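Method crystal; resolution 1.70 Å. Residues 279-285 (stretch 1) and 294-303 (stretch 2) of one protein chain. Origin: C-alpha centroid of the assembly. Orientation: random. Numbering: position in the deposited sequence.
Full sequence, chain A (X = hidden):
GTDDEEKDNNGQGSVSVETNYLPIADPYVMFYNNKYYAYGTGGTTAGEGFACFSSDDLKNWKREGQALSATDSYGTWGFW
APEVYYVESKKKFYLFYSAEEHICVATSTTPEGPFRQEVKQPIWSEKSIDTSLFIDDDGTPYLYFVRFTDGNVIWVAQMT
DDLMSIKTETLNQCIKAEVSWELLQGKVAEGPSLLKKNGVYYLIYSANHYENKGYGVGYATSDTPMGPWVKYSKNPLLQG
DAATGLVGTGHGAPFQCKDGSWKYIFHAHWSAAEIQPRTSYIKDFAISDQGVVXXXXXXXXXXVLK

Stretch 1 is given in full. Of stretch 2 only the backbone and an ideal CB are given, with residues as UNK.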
ATOM      1  N   THR A 279      -7.972   3.883 -10.805  1.00  9.35           N
ATOM      2  CA  THR A 279      -8.703   4.580  -9.742  1.00  9.30           C
ATOM      3  C   THR A 279      -8.968   3.602  -8.615  1.00  9.41           C
ATOM      4  O   THR A 279      -8.853   2.390  -8.806  1.00 10.57           O
ATOM      5  CB  THR A 279     -10.001   5.236 -10.259  1.00  9.32           C
ATOM      6  OG1 THR A 279     -11.040   4.252 -10.377  1.00  8.34           O
ATOM      7  CG2 THR A 279      -9.771   5.943 -11.624  1.00 10.51           C
ATOM      8  N   SER A 280      -9.320   4.123  -7.436  1.00  9.15           N
ATOM      9  CA  SER A 280      -9.437   3.309  -6.238  1.00  9.18           C
ATOM     10  C   SER A 280     -10.846   3.129  -5.712  1.00  9.19           C
ATOM     11  O   SER A 280     -11.719   3.955  -5.959  1.00  9.70           O
ATOM     12  CB  SER A 280      -8.476   3.822  -5.172  1.00  9.47           C
ATOM     13  OG  SER A 280      -7.149   3.521  -5.573  1.00  8.22           O
ATOM     14  N   TYR A 281     -11.021   2.013  -5.013  1.00 10.40           N
ATOM     15  CA  TYR A 281     -12.307   1.479  -4.520  1.00 10.06           C
ATOM     16  C   TYR A 281     -12.107   0.862  -3.134  1.00 10.54           C
ATOM     17  O   TYR A 281     -10.982   0.575  -2.731  1.00  9.86           O
ATOM     18  CB  TYR A 281     -12.823   0.399  -5.482  1.00 10.44           C
ATOM     19  CG  TYR A 281     -13.084   0.916  -6.885  1.00  9.47           C
ATOM     20  CD1 TYR A 281     -14.298   1.514  -7.197  1.00  8.94           C
ATOM     21  CD2 TYR A 281     -12.101   0.849  -7.887  1.00  9.28           C
ATOM     22  CE1 TYR A 281     -14.542   2.022  -8.463  1.00  8.84           C
ATOM     23  CE2 TYR A 281     -12.317   1.352  -9.159  1.00  7.81           C
ATOM     24  CZ  TYR A 281     -13.562   1.959  -9.439  1.00  9.54           C
ATOM     25  OH  TYR A 281     -13.802   2.452 -10.692  1.00 10.12           O
ATOM     26  N   ILE A 282     -13.205   0.647  -2.414  1.00 10.81           N
ATOM     27  CA  ILE A 282     -13.166   0.086  -1.049  1.00 11.30           C
ATOM     28  C   ILE A 282     -14.154  -1.085  -0.849  1.00 12.10           C
ATOM     29  O   ILE A 282     -15.315  -0.989  -1.229  1.00 12.01           O
ATOM     30  CB  ILE A 282     -13.436   1.164  -0.015  1.00 11.57           C
ATOM     31  CG1 ILE A 282     -12.344   2.255  -0.026  1.00 11.98           C
ATOM     32  CG2 ILE A 282     -13.541   0.559   1.415  1.00 12.79           C
ATOM     33  CD1 ILE A 282     -12.709   3.465   0.844  1.00 15.93           C
ATOM     34  N   LYS A 283     -13.668  -2.175  -0.244  1.00 12.58           N
ATOM     35  CA  LYS A 283     -14.474  -3.356   0.102  1.00 12.16           C
ATOM     36  C   LYS A 283     -14.297  -3.608   1.594  1.00 12.25           C
ATOM     37  O   LYS A 283     -13.510  -2.921   2.254  1.00 11.93           O
ATOM     38  CB  LYS A 283     -14.058  -4.558  -0.764  1.00 12.92           C
ATOM     39  CG  LYS A 283     -14.658  -4.521  -2.178  1.00 11.71           C
ATOM     40  CD  LYS A 283     -14.165  -5.675  -3.100  1.00 15.09           C
ATOM     41  CE  LYS A 283     -14.838  -7.013  -2.841  1.00 17.05           C
ATOM     42  NZ  LYS A 283     -16.275  -7.130  -3.286  1.00 15.41           N
ATOM     43  N   ASP A 284     -15.044  -4.567   2.133  1.00 12.45           N
ATOM     44  CA  ASP A 284     -14.897  -4.954   3.520  1.00 12.77           C
ATOM     45  C   ASP A 284     -13.678  -5.860   3.664  1.00 12.63           C
ATOM     46  O   ASP A 284     -13.245  -6.482   2.700  1.00 13.58           O
ATOM     47  CB  ASP A 284     -16.156  -5.636   4.041  1.00 13.22           C
ATOM     48  CG  ASP A 284     -17.347  -4.712   4.024  1.00 14.24           C
ATOM     49  OD1 ASP A 284     -17.240  -3.613   4.610  1.00 14.28           O
ATOM     50  OD2 ASP A 284     -18.364  -5.079   3.432  1.00 19.91           O
ATOM     51  N   PHE A 285     -13.125  -5.869   4.873  1.00 13.16           N
ATOM     52  CA  PHE A 285     -11.943  -6.649   5.223  1.00 13.06           C
ATOM     53  C   PHE A 285     -12.093  -7.251   6.606  1.00 14.00           C
ATOM     54  O   PHE A 285     -12.523  -6.570   7.526  1.00 13.57           O
ATOM     55  CB  PHE A 285     -10.715  -5.741   5.268  1.00 13.32           C
ATOM     56  CG  PHE A 285      -9.440  -6.476   5.520  1.00 11.28           C
ATOM     57  CD1 PHE A 285      -8.858  -7.209   4.509  1.00 12.24           C
ATOM     58  CD2 PHE A 285      -8.844  -6.467   6.778  1.00 10.99           C
ATOM     59  CE1 PHE A 285      -7.662  -7.905   4.733  1.00 12.77           C
ATOM     60  CE2 PHE A 285      -7.662  -7.141   7.018  1.00  9.68           C
ATOM     61  CZ  PHE A 285      -7.079  -7.891   5.991  1.00 10.95           C
ATOM     62  N   UNK A 294     -10.628 -12.283   4.680  1.00 15.18           N
ATOM     63  CA  UNK A 294     -11.633 -12.090   3.623  1.00 14.95           C
ATOM     64  C   UNK A 294     -11.650 -10.639   3.172  1.00 14.35           C
ATOM     65  O   UNK A 294     -11.440  -9.712   3.973  1.00 13.71           O
ATOM     66  CB  UNK A 294     -13.023 -12.507   4.109  1.00 14.95           C
ATOM     67  N   UNK A 295     -11.799 -10.466   1.869  1.00 13.59           N
ATOM     68  CA  UNK A 295     -12.024  -9.172   1.245  1.00 13.86           C
ATOM     69  C   UNK A 295     -13.358  -9.448   0.549  1.00 14.47           C
ATOM     70  O   UNK A 295     -13.451 -10.387  -0.263  1.00 14.49           O
ATOM     71  CB  UNK A 295     -10.903  -8.721   0.307  1.00 13.86           C
ATOM     72  N   UNK A 296     -14.368  -8.668   0.898  1.00 14.62           N
ATOM     73  CA  UNK A 296     -15.742  -8.903   0.442  1.00 15.24           C
ATOM     74  C   UNK A 296     -16.641  -7.671   0.502  1.00 15.11           C
ATOM     75  O   UNK A 296     -16.217  -6.570   0.856  1.00 14.23           O
ATOM     76  CB  UNK A 296     -16.371 -10.017   1.281  1.00 15.24           C
ATOM     77  N   UNK A 297     -17.904  -7.872   0.140  1.00 16.27           N
ATOM     78  CA  UNK A 297     -18.899  -6.820   0.225  1.00 16.41           C
ATOM     79  C   UNK A 297     -19.054  -5.977  -1.010  1.00 16.62           C
ATOM     80  O   UNK A 297     -18.246  -6.012  -1.950  1.00 17.03           O
ATOM     81  CB  UNK A 297     -18.562  -5.902   1.402  1.00 16.41           C
ATOM     82  N   UNK A 298     -20.137  -5.206  -1.007  1.00 16.51           N
ATOM     83  CA  UNK A 298     -20.454  -4.304  -2.096  1.00 16.00           C
ATOM     84  C   UNK A 298     -19.357  -3.239  -2.146  1.00 15.05           C
ATOM     85  O   UNK A 298     -19.007  -2.668  -1.115  1.00 15.74           O
ATOM     86  CB  UNK A 298     -21.839  -3.679  -1.919  1.00 16.00           C
ATOM     87  N   UNK A 299     -18.802  -3.030  -3.334  1.00 13.93           N
ATOM     88  CA  UNK A 299     -17.794  -1.986  -3.575  1.00 13.73           C
ATOM     89  C   UNK A 299     -18.293  -0.542  -3.323  1.00 13.42           C
ATOM     90  O   UNK A 299     -19.334  -0.145  -3.852  1.00 14.15           O
ATOM     91  CB  UNK A 299     -17.301  -2.097  -5.019  1.00 13.73           C
ATOM     92  N   UNK A 300     -17.571   0.214  -2.483  1.00 13.23           N
ATOM     93  CA  UNK A 300     -17.811   1.665  -2.337  1.00 13.30           C
ATOM     94  C   UNK A 300     -17.052   2.296  -3.506  1.00 13.38           C
ATOM     95  O   UNK A 300     -15.829   2.087  -3.620  1.00 12.90           O
ATOM     96  CB  UNK A 300     -17.347   2.210  -0.985  1.00 13.30           C
ATOM     97  N   UNK A 301     -17.763   3.075  -4.321  1.00 13.57           N
ATOM     98  CA  UNK A 301     -17.206   3.772  -5.484  1.00 13.72           C
ATOM     99  C   UNK A 301     -16.982   5.193  -5.021  1.00 13.01           C
ATOM    100  O   UNK A 301     -17.926   5.988  -5.049  1.00 13.34           O
ATOM    101  CB  UNK A 301     -18.120   3.705  -6.709  1.00 13.72           C
ATOM    102  N   UNK A 302     -15.756   5.523  -4.556  1.00 12.70           N
ATOM    103  CA  UNK A 302     -15.560   6.884  -4.053  1.00 11.71           C
ATOM    104  C   UNK A 302     -15.541   7.960  -5.154  1.00 11.69           C
ATOM    105  O   UNK A 302     -15.341   7.671  -6.337  1.00 11.95           O
ATOM    106  CB  UNK A 302     -14.249   6.945  -3.267  1.00 11.71           C
ATOM    107  N   UNK A 303     -15.767   9.205  -4.764  1.00 12.23           N
ATOM    108  CA  UNK A 303     -15.702  10.347  -5.705  1.00 11.91           C
ATOM    109  C   UNK A 303     -15.029  11.491  -4.984  1.00 11.72           C
ATOM    110  O   UNK A 303     -14.969  11.469  -3.747  1.00 11.66           O
ATOM    111  CB  UNK A 303     -17.087  10.759  -6.207  1.00 11.91           C
TER

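Stretch 1 is a strand, and stretch 2 runs antiparallel to it in two segments separated by a corner at 297 and 298. At position 294 the CA-to-CB bond points sideways with nothing of stretch 1 within 5.5 Å of the ideal CB, so many residues would do. It is T294.

Position 295 pairs with F285 without hydrogen bonds, and its CB leaves on the same face as the phenyl ring, 4.9 Å from F285 CD1. An aliphatic or aromatic residue would suit it. The residue is I295, with CG1 3.8 Å from F285 CD1, at the ring edge.

Position 296 forms the hydrogen-bonded pair with D284: its N donates to D284 O (3.0 Å) and its O accepts from D284 N (2.6 Å). Its CB shares a face with the carboxylate, favouring a small polar or a basic side chain. S296 is found; its OG lies 2.8 Å from a water that donates to D284 OD2 (3.0 Å), so the two side chains meet through solvent.

At 297, phi/psi of 91/167 would jam a CB against the preceding carbonyl, and the ideal CB falls 2.2 Å from D284 OD2. Both point to glycine, and it is G297. Its O accepts a hydrogen bond from K283 NZ (2.6 Å), so the lysine's amino end lies at the corner.

At 298 the CA-to-CB bond points away, so stretch 1 sets little limit on the side chain; it is T298.

At 299 the ideal CB is 4.6 Å from K283 CG and 5.1 Å from Y281 CB, an apolar cleft suited to a valine, isoleucine or leucine. V299 uses both methyls: CG1 lies 3.7 Å from Y281 CD1 and CG2 lies 3.7 Å from K283 CG.

Position 300 is the second hydrogen-bonded pair, its N donating to I282 O (2.8 Å) and its O accepting from I282 N (3.2 Å). The register has shifted by two since D284, a beta bulge. With its CB on the face of the I282 side chain, an aliphatic residue fits; I300 brings CD1 to 4.1 Å from I282 CG2.

At 301 CB points away, 4.3 Å from Y281 CE1, and a long side chain could pass the ring. K301 does, its CG at the edge.

Position 302 points toward stretch 1, and its phi of -72° permits proline among other compact residues. P302 sets CG 3.1 Å from S280 O.

Position 303 is out of reach; it is R303.

Stretch 2, residues 294-303: TISGTVIKPR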
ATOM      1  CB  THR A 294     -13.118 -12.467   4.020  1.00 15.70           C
ATOM      2  OG1 THR A 294     -13.598 -11.608   5.063  1.00 16.04           O
ATOM      3  CG2 THR A 294     -13.201 -13.899   4.448  1.00 17.83           C
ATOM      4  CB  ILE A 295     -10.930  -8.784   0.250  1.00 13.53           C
ATOM      5  CG1 ILE A 295      -9.628  -8.471   0.978  1.00 14.36           C
ATOM      6  CG2 ILE A 295     -11.358  -7.543  -0.571  1.00 15.14           C
ATOM      7  CD1 ILE A 295      -8.439  -8.324  -0.010  1.00 14.56           C
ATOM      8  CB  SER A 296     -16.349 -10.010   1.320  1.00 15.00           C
ATOM      9  OG  SER A 296     -16.492  -9.541   2.639  1.00 15.71           O
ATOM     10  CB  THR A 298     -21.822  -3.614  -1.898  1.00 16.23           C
ATOM     11  OG1 THR A 298     -22.833  -4.602  -1.596  1.00 16.85           O
ATOM     12  CG2 THR A 298     -22.231  -2.813  -3.156  1.00 16.18           C
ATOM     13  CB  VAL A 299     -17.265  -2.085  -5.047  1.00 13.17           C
ATOM     14  CG1 VAL A 299     -16.530  -0.837  -5.467  1.00 13.93           C
ATOM     15  CG2 VAL A 299     -16.361  -3.337  -5.251  1.00 14.62           C
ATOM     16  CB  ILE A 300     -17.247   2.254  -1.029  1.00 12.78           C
ATOM     17  CG1 ILE A 300     -17.898   1.621   0.210  1.00 13.50           C
ATOM     18  CG2 ILE A 300     -17.397   3.799  -1.024  1.00 13.05           C
ATOM     19  CD1 ILE A 300     -17.297   2.102   1.531  1.00 10.26           C
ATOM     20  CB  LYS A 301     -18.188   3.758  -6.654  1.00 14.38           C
ATOM     21  CG  LYS A 301     -18.356   2.406  -7.308  1.00 15.06           C
ATOM     22  CD  LYS A 301     -19.206   2.533  -8.565  1.00 16.84           C
ATOM     23  CE  LYS A 301     -19.334   1.203  -9.265  1.00 19.49           C
ATOM     24  NZ  LYS A 301     -20.331   1.291 -10.354  1.00 17.62           N
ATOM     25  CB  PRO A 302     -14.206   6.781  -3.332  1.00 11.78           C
ATOM     26  CG  PRO A 302     -13.445   5.848  -4.192  1.00 12.12           C
ATOM     27  CD  PRO A 302     -14.471   4.793  -4.611  1.00 11.46           C
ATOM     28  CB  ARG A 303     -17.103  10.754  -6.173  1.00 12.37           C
ATOM     29  CG  ARG A 303     -18.057  11.077  -5.041  1.00 15.36           C
ATOM     30  CD  ARG A 303     -19.384  11.564  -5.556  1.00 16.84           C
ATOM     31  NE  ARG A 303     -20.163  12.165  -4.470  1.00 19.25           N
ATOM     32  CZ  ARG A 303     -21.266  12.911  -4.630  1.00 21.76           C
ATOM     33  NH1 ARG A 303     -21.788  13.177  -5.842  1.00 22.81           N
ATOM     34  NH2 ARG A 303     -21.865  13.407  -3.548  1.00 21.94           N
TER
HETATM   35  O   HOH W   1     -17.177  -9.734  -2.455  1.00 19.16           O
HETATM   36  O   HOH W   2     -18.764  -8.089   3.479  1.00 31.67           O
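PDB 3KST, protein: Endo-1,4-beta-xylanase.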